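PDB 3JTX: aminotransferase from Neisseria meningitidis Z2491, which probably transfers amino groups between amino acids and keto acids, using pyridoxal phosphate held covalently as an internal aldimine. Local coordinates for residues Y83-E93 with L224-R234; R234-L243 with S254-L264. All coordinates share one frame; numbering follows the deposited sequence. Where two conformers were deposited one is given.

Overall arrangement
Both contacts lie on one flank of the large pyridoxal-phosphate-binding domain and share Arg-234, their centres about 11 Å apart. Contact 2 belongs to the core: two neighbouring antiparallel strands of the seven-stranded mixed sheet, joined by regular backbone bonds and apolar side chains, with a charged group entering only at the end where helix 261-274 begins. Contact 1 is partly buried, nearer the surface, where the loop before strand 94-97 is tied to helix 223-229 and the turn after it, its polar bonds all made by the guanidinium of Arg-234, beside an apolar patch round Leu-86. The two meet through Glu-93 O and Gly-259 N, 2.9 Å apart, a probable hydrogen bond where strand 94-97 comes alongside strand 255-259.

Contact 1 of 2, residues Y83-E93 with L224-R234; sequences YDGLTVDADNE and LQAAAQLGRSR
The guanidinium of Arg-234 has Val-88 CG2 over one face, 3.7 Å above the plane and offset toward the rim, while Thr-87 O and the carboxylate of Glu-93 lie at its edge. A second flat pair, the ring of Tyr-83 and the amide of Gln-225, stands nearly perpendicular, the planes 81° apart, with Gln-225 OE1 at the ring edge 3.3 Å from Tyr-83 CD1. These groups join two connections of the class I and II aminotransferase fold: the loop from helix 69-82 to strand 94-97, opened by a type I' turn from Tyr-83 to Leu-86, and the end of helix 223-229, closed by a Schellman motif with Gly-231 as C-prime residue.

Arg-234 reaches the loop through a chain extended from CG to NE and grips one carbonyl end-on: NH1 and NH2 each donate to Thr-87 O at 3.0 Å. NH2 comes from above the carbonyl plane, and both bonds are clearly bent. NH1 also forms a salt bridge with Glu-93 OE1, 3.0 Å away, the carboxylate turned well out of the guanidinium plane.

Between the polar groups Leu-86 fills the apolar centre. With CG anti to the backbone N (chi1 -170°), its CD2 meets Leu-224 CB at 3.8 Å, and CD1 lies against Ala-228 CB and beside Arg-234 NH2. Leu-224 also packs on Met-239 of strand 237-242. Glu-93 is itself positioned from within the loop: its OE1 accepts from Asp-89 N at 2.9 Å, through the anti lone pair and almost straight (172°).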
loop_
_atom_site.group_PDB
_atom_site.type_symbol
_atom_site.label_atom_id
_atom_site.label_comp_id
_atom_site.label_asym_id
_atom_site.label_seq_id
_atom_site.Cartn_x
_atom_site.Cartn_y
_atom_site.Cartn_z
ATOM N N TYR A 83 -13.226 -24.194 -5.111
ATOM C CA TYR A 83 -12.686 -25.283 -4.293
ATOM C C TYR A 83 -13.786 -26.219 -3.777
ATOM O O TYR A 83 -13.807 -26.605 -2.599
ATOM C CB TYR A 83 -11.816 -24.704 -3.164
ATOM C CG TYR A 83 -10.653 -23.912 -3.726
ATOM C CD1 TYR A 83 -9.585 -24.549 -4.363
ATOM C CD2 TYR A 83 -10.644 -22.525 -3.680
ATOM C CE1 TYR A 83 -8.519 -23.817 -4.902
ATOM C CE2 TYR A 83 -9.599 -21.797 -4.211
ATOM C CZ TYR A 83 -8.537 -22.441 -4.824
ATOM O OH TYR A 83 -7.527 -21.674 -5.367
ATOM N N ASP A 84 -14.703 -26.559 -4.687
ATOM C CA ASP A 84 -15.663 -27.629 -4.501
ATOM C C ASP A 84 -16.403 -27.556 -3.167
ATOM O O ASP A 84 -16.451 -28.531 -2.426
ATOM C CB ASP A 84 -14.954 -28.979 -4.653
ATOM C CG ASP A 84 -15.928 -30.126 -4.858
ATOM O OD1 ASP A 84 -17.027 -29.890 -5.409
ATOM O OD2 ASP A 84 -15.601 -31.256 -4.446
ATOM N N GLY A 85 -16.974 -26.388 -2.878
ATOM C CA GLY A 85 -17.792 -26.183 -1.683
ATOM C C GLY A 85 -17.096 -25.632 -0.452
ATOM O O GLY A 85 -17.727 -25.463 0.582
ATOM N N LEU A 86 -15.804 -25.325 -0.561
ATOM C CA LEU A 86 -15.066 -24.689 0.525
ATOM C C LEU A 86 -15.848 -23.498 1.075
ATOM O O LEU A 86 -16.203 -22.598 0.323
ATOM C CB LEU A 86 -13.696 -24.208 0.025
ATOM C CG LEU A 86 -12.698 -23.733 1.090
ATOM C CD1 LEU A 86 -12.169 -24.917 1.910
ATOM C CD2 LEU A 86 -11.575 -23.000 0.420
ATOM N N THR A 87 -16.123 -23.524 2.381
ATOM C CA THR A 87 -16.868 -22.466 3.052
ATOM C C THR A 87 -15.928 -21.632 3.931
ATOM O O THR A 87 -15.386 -22.121 4.929
ATOM C CB THR A 87 -18.007 -23.030 3.909
ATOM O OG1 THR A 87 -17.473 -23.927 4.889
ATOM C CG2 THR A 87 -19.012 -23.777 3.032
ATOM N N VAL A 88 -15.747 -20.374 3.537
ATOM C CA VAL A 88 -14.867 -19.425 4.204
ATOM C C VAL A 88 -15.727 -18.213 4.577
ATOM O O VAL A 88 -16.483 -17.705 3.755
ATOM C CB VAL A 88 -13.709 -19.016 3.247
ATOM C CG1 VAL A 88 -12.844 -17.886 3.827
ATOM C CG2 VAL A 88 -12.856 -20.240 2.896
ATOM N N ASP A 89 -15.619 -17.754 5.812
ATOM C CA ASP A 89 -16.557 -16.747 6.336
ATOM C C ASP A 89 -16.122 -15.342 5.916
ATOM O O ASP A 89 -15.074 -14.879 6.326
ATOM C CB ASP A 89 -16.625 -16.881 7.871
ATOM C CG ASP A 89 -17.668 -15.972 8.514
ATOM O OD1 ASP A 89 -18.120 -14.987 7.895
ATOM O OD2 ASP A 89 -18.033 -16.256 9.672
ATOM N N ALA A 90 -16.939 -14.669 5.102
ATOM C CA ALA A 90 -16.656 -13.312 4.639
ATOM C C ALA A 90 -16.512 -12.318 5.795
ATOM O O ALA A 90 -15.758 -11.352 5.686
ATOM C CB ALA A 90 -17.737 -12.837 3.639
ATOM N N ASP A 91 -17.200 -12.568 6.907
ATOM C CA ASP A 91 -17.151 -11.660 8.073
ATOM C C ASP A 91 -15.824 -11.667 8.839
ATOM O O ASP A 91 -15.539 -10.693 9.541
ATOM C CB ASP A 91 -18.239 -12.023 9.106
ATOM C CG ASP A 91 -19.660 -11.808 8.598
ATOM O OD1 ASP A 91 -19.893 -10.925 7.747
ATOM O OD2 ASP A 91 -20.563 -12.516 9.095
ATOM N N ASN A 92 -15.029 -12.745 8.770
ATOM C CA ASN A 92 -13.807 -12.751 9.573
ATOM C C ASN A 92 -12.609 -13.519 9.016
ATOM O O ASN A 92 -11.535 -13.431 9.590
ATOM C CB ASN A 92 -14.097 -13.156 11.028
ATOM C CG ASN A 92 -14.633 -14.569 11.163
ATOM O OD1 ASN A 92 -14.581 -15.364 10.235
ATOM N ND2 ASN A 92 -15.142 -14.886 12.346
ATOM N N GLU A 93 -12.762 -14.188 7.869
ATOM C CA GLU A 93 -11.671 -14.988 7.282
ATOM C C GLU A 93 -11.112 -14.467 5.969
ATOM O O GLU A 93 -10.286 -15.135 5.344
ATOM C CB GLU A 93 -12.123 -16.438 7.092
ATOM C CG GLU A 93 -12.303 -17.192 8.399
ATOM C CD GLU A 93 -12.630 -18.661 8.210
ATOM O OE1 GLU A 93 -13.621 -18.969 7.513
ATOM O OE2 GLU A 93 -11.891 -19.506 8.776
ATOM N N LEU A 224 -6.126 -23.978 1.391
ATOM C CA LEU A 224 -7.334 -24.118 2.236
ATOM C C LEU A 224 -8.120 -25.386 1.899
ATOM O O LEU A 224 -8.617 -26.068 2.785
ATOM C CB LEU A 224 -8.227 -22.865 2.151
ATOM C CG LEU A 224 -7.604 -21.539 2.614
ATOM C CD1 LEU A 224 -8.653 -20.418 2.699
ATOM C CD2 LEU A 224 -6.884 -21.706 3.970
ATOM N N GLN A 225 -8.166 -25.732 0.619
ATOM C CA GLN A 225 -8.790 -26.974 0.179
ATOM C C GLN A 225 -8.020 -28.208 0.679
ATOM O O GLN A 225 -8.618 -29.202 1.051
ATOM C CB GLN A 225 -8.864 -26.991 -1.359
ATOM C CG GLN A 225 -9.435 -28.276 -1.956
ATOM C CD GLN A 225 -9.594 -28.189 -3.460
ATOM O OE1 GLN A 225 -8.717 -27.679 -4.155
ATOM N NE2 GLN A 225 -10.734 -28.680 -3.970
ATOM N N ALA A 226 -6.690 -28.134 0.676
ATOM C CA ALA A 226 -5.852 -29.235 1.177
ATOM C C ALA A 226 -6.116 -29.484 2.675
ATOM O O ALA A 226 -6.252 -30.634 3.104
ATOM C CB ALA A 226 -4.381 -28.944 0.945
ATOM N N ALA A 227 -6.223 -28.400 3.444
ATOM C CA ALA A 227 -6.552 -28.493 4.865
ATOM C C ALA A 227 -7.885 -29.190 5.063
ATOM O O ALA A 227 -7.995 -30.131 5.861
ATOM C CB ALA A 227 -6.584 -27.112 5.506
ATOM N N ALA A 228 -8.897 -28.717 4.337
ATOM C CA ALA A 228 -10.235 -29.331 4.381
ATOM C C ALA A 228 -10.171 -30.825 4.062
ATOM O O ALA A 228 -10.709 -31.648 4.805
ATOM C CB ALA A 228 -11.180 -28.605 3.406
ATOM N N GLN A 229 -9.497 -31.171 2.967
ATOM C CA GLN A 229 -9.397 -32.560 2.529
ATOM C C GLN A 229 -8.670 -33.459 3.525
ATOM O O GLN A 229 -8.985 -34.645 3.625
ATOM C CB GLN A 229 -8.780 -32.654 1.129
ATOM C CG GLN A 229 -9.768 -32.190 0.015
ATOM C CD GLN A 229 -9.160 -32.214 -1.404
ATOM O OE1 GLN A 229 -8.131 -32.837 -1.643
ATOM N NE2 GLN A 229 -9.806 -31.524 -2.336
ATOM N N LEU A 230 -7.735 -32.886 4.277
ATOM C CA LEU A 230 -6.985 -33.621 5.284
ATOM C C LEU A 230 -7.577 -33.473 6.699
ATOM O O LEU A 230 -6.993 -33.940 7.653
ATOM C CB LEU A 230 -5.523 -33.152 5.256
ATOM C CG LEU A 230 -4.730 -33.490 3.988
ATOM C CD1 LEU A 230 -3.379 -32.761 3.990
ATOM C CD2 LEU A 230 -4.539 -34.986 3.841
ATOM N N GLY A 231 -8.732 -32.826 6.835
ATOM C CA GLY A 231 -9.443 -32.765 8.118
ATOM C C GLY A 231 -8.853 -31.777 9.109
ATOM O O GLY A 231 -9.022 -31.924 10.315
ATOM N N ARG A 232 -8.182 -30.762 8.593
ATOM C CA ARG A 232 -7.380 -29.837 9.391
ATOM C C ARG A 232 -8.041 -28.468 9.408
ATOM O O ARG A 232 -8.618 -28.063 8.410
ATOM C CB ARG A 232 -5.992 -29.729 8.742
ATOM C CG ARG A 232 -4.993 -28.865 9.483
ATOM C CD ARG A 232 -3.630 -28.853 8.779
ATOM N NE ARG A 232 -2.641 -28.144 9.586
ATOM C CZ ARG A 232 -1.910 -28.704 10.552
ATOM N NH1 ARG A 232 -2.019 -30.008 10.824
ATOM N NH2 ARG A 232 -1.058 -27.955 11.245
ATOM N N SER A 233 -7.961 -27.764 10.534
ATOM C CA SER A 233 -8.489 -26.406 10.642
ATOM C C SER A 233 -7.632 -25.423 9.821
ATOM O O SER A 233 -6.599 -25.782 9.268
ATOM C CB SER A 233 -8.497 -25.969 12.113
ATOM O OG SER A 233 -7.200 -25.560 12.538
ATOM N N ARG A 234 -8.057 -24.173 9.783
ATOM C CA ARG A 234 -7.297 -23.110 9.126
ATOM C C ARG A 234 -6.371 -22.354 10.070
ATOM O O ARG A 234 -5.916 -21.272 9.726
ATOM C CB ARG A 234 -8.259 -22.115 8.505
ATOM C CG ARG A 234 -8.903 -22.628 7.292
ATOM C CD ARG A 234 -10.068 -21.750 6.884
ATOM N NE ARG A 234 -10.860 -22.551 5.992
ATOM C CZ ARG A 234 -12.174 -22.528 5.875
ATOM N NH1 ARG A 234 -12.943 -21.679 6.560
ATOM N NH2 ARG A 234 -12.713 -23.372 5.024
#

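Contact 2 of 2, residues R234-L243 with S254-L264; sequences RQKLLMFTSL and SGFVAGDAELL
Met-239 pairs with Ala-258 and Thr-241 with Phe-256 as hydrogen-bonded pairs, setting the register of strands 237-242 and 255-259, antiparallel neighbours (161° between directions) in the mixed sheet of the pyridoxal-phosphate-binding domain. Leu-243 N to Ser-254 O (2.9 Å) carries the pairing beyond the last strand residue. The chains come close at Gly-255, whose CA is 3.7 Å from Ser-242 CA; Gly-259 CA makes a CA-H...O contact with Leu-237 O.

CH-pi contacts occur on both faces of the sheet. Val-257 CG2 sits over the Phe-240 ring, 3.9 Å from its centroid; on the opposite face Thr-241 CG2 lies over the Phe-256 ring at 3.7 Å. Met-239 SE, a selenomethionine atom, approaches that second ring obliquely, and Trp-290 meets it edge-to-face.

Across the strands, Leu-238 makes aliphatic contacts: CD2 meets Leu-264 CD2 at 3.7 Å and CD1 touches Leu-263.

Polar side-chain bonding is concentrated on Asp-260. Its first torsion (-173°) swings the carboxylate away from its own backbone N, toward the 234-237 turn, where OD2 takes a nearly straight bond from Lys-236 N (2.7 Å, 176°); OD1 caps helix 261-274 through Glu-262 N and, weakly, Leu-263 N. One carboxylate thus ties a turn to a helix start, whose amides would probably stabilise its negative charge, while at the other end Ser-242 OG hydrogen-bonds Ser-244 OG and the phosphate of the cofactor-modified Lys-245, linking this strand pair directly to the active site.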
loop_
_atom_site.group_PDB
_atom_site.type_symbol
_atom_site.label_atom_id
_atom_site.label_comp_id
_atom_site.label_asym_id
_atom_site.label_seq_id
_atom_site.Cartn_x
_atom_site.Cartn_y
_atom_site.Cartn_z
ATOM N N ARG A 234 -8.057 -24.173 9.783
ATOM C CA ARG A 234 -7.297 -23.110 9.126
ATOM C C ARG A 234 -6.371 -22.354 10.070
ATOM O O ARG A 234 -5.916 -21.272 9.726
ATOM C CB ARG A 234 -8.259 -22.115 8.505
ATOM C CG ARG A 234 -8.903 -22.628 7.292
ATOM C CD ARG A 234 -10.068 -21.750 6.884
ATOM N NE ARG A 234 -10.860 -22.551 5.992
ATOM C CZ ARG A 234 -12.174 -22.528 5.875
ATOM N NH1 ARG A 234 -12.943 -21.679 6.560
ATOM N NH2 ARG A 234 -12.713 -23.372 5.024
ATOM N N GLN A 235 -6.098 -22.888 11.259
ATOM C CA GLN A 235 -5.240 -22.191 12.218
ATOM C C GLN A 235 -3.840 -22.010 11.624
ATOM O O GLN A 235 -3.242 -22.973 11.112
ATOM C CB GLN A 235 -5.147 -22.959 13.546
ATOM C CG GLN A 235 -4.471 -22.165 14.662
ATOM C CD GLN A 235 -4.386 -22.922 15.970
ATOM O OE1 GLN A 235 -5.007 -22.545 16.954
ATOM N NE2 GLN A 235 -3.615 -23.990 15.985
ATOM N N LYS A 236 -3.321 -20.783 11.699
ATOM C CA LYS A 236 -1.990 -20.430 11.208
ATOM C C LYS A 236 -1.796 -20.668 9.691
ATOM O O LYS A 236 -0.670 -20.897 9.239
ATOM C CB LYS A 236 -0.914 -21.149 12.019
ATOM C CG LYS A 236 -0.842 -20.711 13.498
ATOM C CD LYS A 236 0.375 -21.301 14.198
ATOM C CE LYS A 236 0.498 -20.739 15.616
ATOM N NZ LYS A 236 1.570 -21.424 16.393
ATOM N N LEU A 237 -2.895 -20.635 8.933
ATOM C CA LEU A 237 -2.883 -20.748 7.464
ATOM C C LEU A 237 -3.457 -19.493 6.849
ATOM O O LEU A 237 -4.511 -19.036 7.265
ATOM C CB LEU A 237 -3.756 -21.908 6.979
ATOM C CG LEU A 237 -3.483 -23.321 7.464
ATOM C CD1 LEU A 237 -4.425 -24.293 6.727
ATOM C CD2 LEU A 237 -2.013 -23.693 7.230
ATOM N N LEU A 238 -2.766 -18.945 5.855
ATOM C CA LEU A 238 -3.268 -17.828 5.081
ATOM C C LEU A 238 -2.937 -18.066 3.613
ATOM O O LEU A 238 -1.798 -18.367 3.279
ATOM C CB LEU A 238 -2.627 -16.526 5.525
ATOM C CG LEU A 238 -3.016 -15.960 6.899
ATOM C CD1 LEU A 238 -2.096 -14.771 7.192
ATOM C CD2 LEU A 238 -4.513 -15.555 6.967
HETATM N N MSE A 239 -3.941 -17.943 2.747
HETATM C CA MSE A 239 -3.708 -17.923 1.317
HETATM C C MSE A 239 -3.685 -16.476 0.830
HETATM O O MSE A 239 -4.443 -15.636 1.309
HETATM C CB MSE A 239 -4.806 -18.702 0.590
HETATM C CG MSE A 239 -6.128 -17.994 0.589
HETATM SE SE MSE A 239 -7.508 -18.763 -0.539
HETATM C CE MSE A 239 -6.948 -18.448 -2.232
ATOM N N PHE A 240 -2.805 -16.195 -0.126
ATOM C CA PHE A 240 -2.683 -14.886 -0.739
ATOM C C PHE A 240 -2.981 -15.067 -2.215
ATOM O O PHE A 240 -2.381 -15.934 -2.884
ATOM C CB PHE A 240 -1.251 -14.356 -0.564
ATOM C CG PHE A 240 -0.909 -14.018 0.827
ATOM C CD1 PHE A 240 -0.581 -15.013 1.747
ATOM C CD2 PHE A 240 -0.914 -12.691 1.247
ATOM C CE1 PHE A 240 -0.274 -14.705 3.028
ATOM C CE2 PHE A 240 -0.599 -12.369 2.558
ATOM C CZ PHE A 240 -0.278 -13.380 3.456
ATOM N N THR A 241 -3.939 -14.308 -2.735
ATOM C CA THR A 241 -4.183 -14.345 -4.155
ATOM C C THR A 241 -4.508 -12.989 -4.745
ATOM O O THR A 241 -4.561 -11.989 -4.027
ATOM C CB THR A 241 -5.204 -15.418 -4.543
ATOM O OG1 THR A 241 -5.100 -15.642 -5.954
ATOM C CG2 THR A 241 -6.651 -15.025 -4.154
ATOM N N SER A 242 -4.718 -12.966 -6.061
ATOM C CA SER A 242 -4.712 -11.757 -6.816
ATOM C C SER A 242 -5.510 -11.912 -8.091
ATOM O O SER A 242 -5.642 -13.016 -8.618
ATOM C CB SER A 242 -3.238 -11.472 -7.155
ATOM O OG SER A 242 -3.074 -10.424 -8.022
ATOM N N LEU A 243 -6.021 -10.791 -8.590
ATOM C CA LEU A 243 -6.649 -10.722 -9.912
ATOM C C LEU A 243 -5.627 -10.513 -11.047
ATOM O O LEU A 243 -5.998 -10.524 -12.209
ATOM C CB LEU A 243 -7.689 -9.586 -9.948
ATOM C CG LEU A 243 -8.960 -9.760 -9.108
ATOM C CD1 LEU A 243 -9.784 -8.441 -9.066
ATOM C CD2 LEU A 243 -9.817 -10.929 -9.626
ATOM N N SER A 254 -5.280 -5.499 -6.984
ATOM C CA SER A 254 -6.375 -6.088 -6.222
ATOM C C SER A 254 -6.277 -7.613 -6.054
ATOM O O SER A 254 -6.117 -8.363 -7.026
ATOM C CB SER A 254 -7.695 -5.727 -6.895
ATOM O OG SER A 254 -8.803 -6.319 -6.242
ATOM N N GLY A 255 -6.392 -8.056 -4.800
ATOM C CA GLY A 255 -6.524 -9.456 -4.481
ATOM C C GLY A 255 -7.186 -9.606 -3.126
ATOM O O GLY A 255 -7.912 -8.710 -2.664
ATOM N N PHE A 256 -6.937 -10.737 -2.484
ATOM C CA PHE A 256 -7.380 -10.936 -1.113
ATOM C C PHE A 256 -6.486 -11.924 -0.397
ATOM O O PHE A 256 -5.747 -12.660 -1.037
ATOM C CB PHE A 256 -8.859 -11.356 -1.033
ATOM C CG PHE A 256 -9.167 -12.733 -1.576
ATOM C CD1 PHE A 256 -9.029 -13.863 -0.786
ATOM C CD2 PHE A 256 -9.636 -12.889 -2.875
ATOM C CE1 PHE A 256 -9.357 -15.131 -1.285
ATOM C CE2 PHE A 256 -9.973 -14.145 -3.378
ATOM C CZ PHE A 256 -9.835 -15.266 -2.582
ATOM N N VAL A 257 -6.546 -11.882 0.932
ATOM C CA VAL A 257 -5.911 -12.854 1.810
ATOM C C VAL A 257 -7.050 -13.537 2.577
ATOM O O VAL A 257 -8.058 -12.906 2.901
ATOM C CB VAL A 257 -4.889 -12.198 2.748
ATOM C CG1 VAL A 257 -5.548 -11.134 3.651
ATOM C CG2 VAL A 257 -4.176 -13.250 3.589
ATOM N N ALA A 258 -6.926 -14.836 2.813
ATOM C CA ALA A 258 -7.985 -15.595 3.491
ATOM C C ALA A 258 -7.412 -16.698 4.368
ATOM O O ALA A 258 -6.377 -17.284 4.049
ATOM C CB ALA A 258 -8.949 -16.192 2.475
ATOM N N GLY A 259 -8.096 -16.993 5.465
ATOM C CA GLY A 259 -7.642 -18.015 6.395
ATOM C C GLY A 259 -7.894 -17.604 7.833
ATOM O O GLY A 259 -8.918 -16.978 8.134
ATOM N N ASP A 260 -6.946 -17.951 8.700
ATOM C CA ASP A 260 -7.054 -17.834 10.158
ATOM C C ASP A 260 -7.613 -16.477 10.574
ATOM O O ASP A 260 -6.944 -15.443 10.418
ATOM C CB ASP A 260 -5.652 -18.046 10.760
ATOM C CG ASP A 260 -5.646 -18.111 12.271
ATOM O OD1 ASP A 260 -6.516 -17.484 12.900
ATOM O OD2 ASP A 260 -4.732 -18.767 12.826
ATOM N N ALA A 261 -8.843 -16.482 11.101
ATOM C CA ALA A 261 -9.532 -15.255 11.561
ATOM C C ALA A 261 -8.764 -14.448 12.601
ATOM O O ALA A 261 -8.857 -13.214 12.620
ATOM C CB ALA A 261 -10.945 -15.591 12.118
ATOM N N GLU A 262 -8.036 -15.129 13.483
ATOM C CA GLU A 262 -7.276 -14.446 14.538
ATOM C C GLU A 262 -6.083 -13.698 13.948
ATOM O O GLU A 262 -5.811 -12.550 14.313
ATOM C CB GLU A 262 -6.822 -15.433 15.616
ATOM C CG GLU A 262 -6.047 -14.781 16.767
ATOM N N LEU A 263 -5.379 -14.339 13.021
ATOM C CA LEU A 263 -4.308 -13.651 12.274
ATOM C C LEU A 263 -4.831 -12.417 11.531
ATOM O O LEU A 263 -4.199 -11.363 11.522
ATOM C CB LEU A 263 -3.633 -14.603 11.269
ATOM C CG LEU A 263 -2.786 -15.744 11.879
ATOM C CD1 LEU A 263 -2.073 -16.511 10.750
ATOM C CD2 LEU A 263 -1.790 -15.233 12.943
ATOM N N LEU A 264 -5.987 -12.546 10.903
ATOM C CA LEU A 264 -6.510 -11.456 10.102
ATOM C C LEU A 264 -7.022 -10.313 10.955
ATOM O O LEU A 264 -6.971 -9.156 10.526
ATOM C CB LEU A 264 -7.590 -11.972 9.168
ATOM C CG LEU A 264 -7.056 -12.880 8.055
ATOM C CD1 LEU A 264 -8.190 -13.384 7.192
ATOM C CD2 LEU A 264 -6.037 -12.170 7.176
#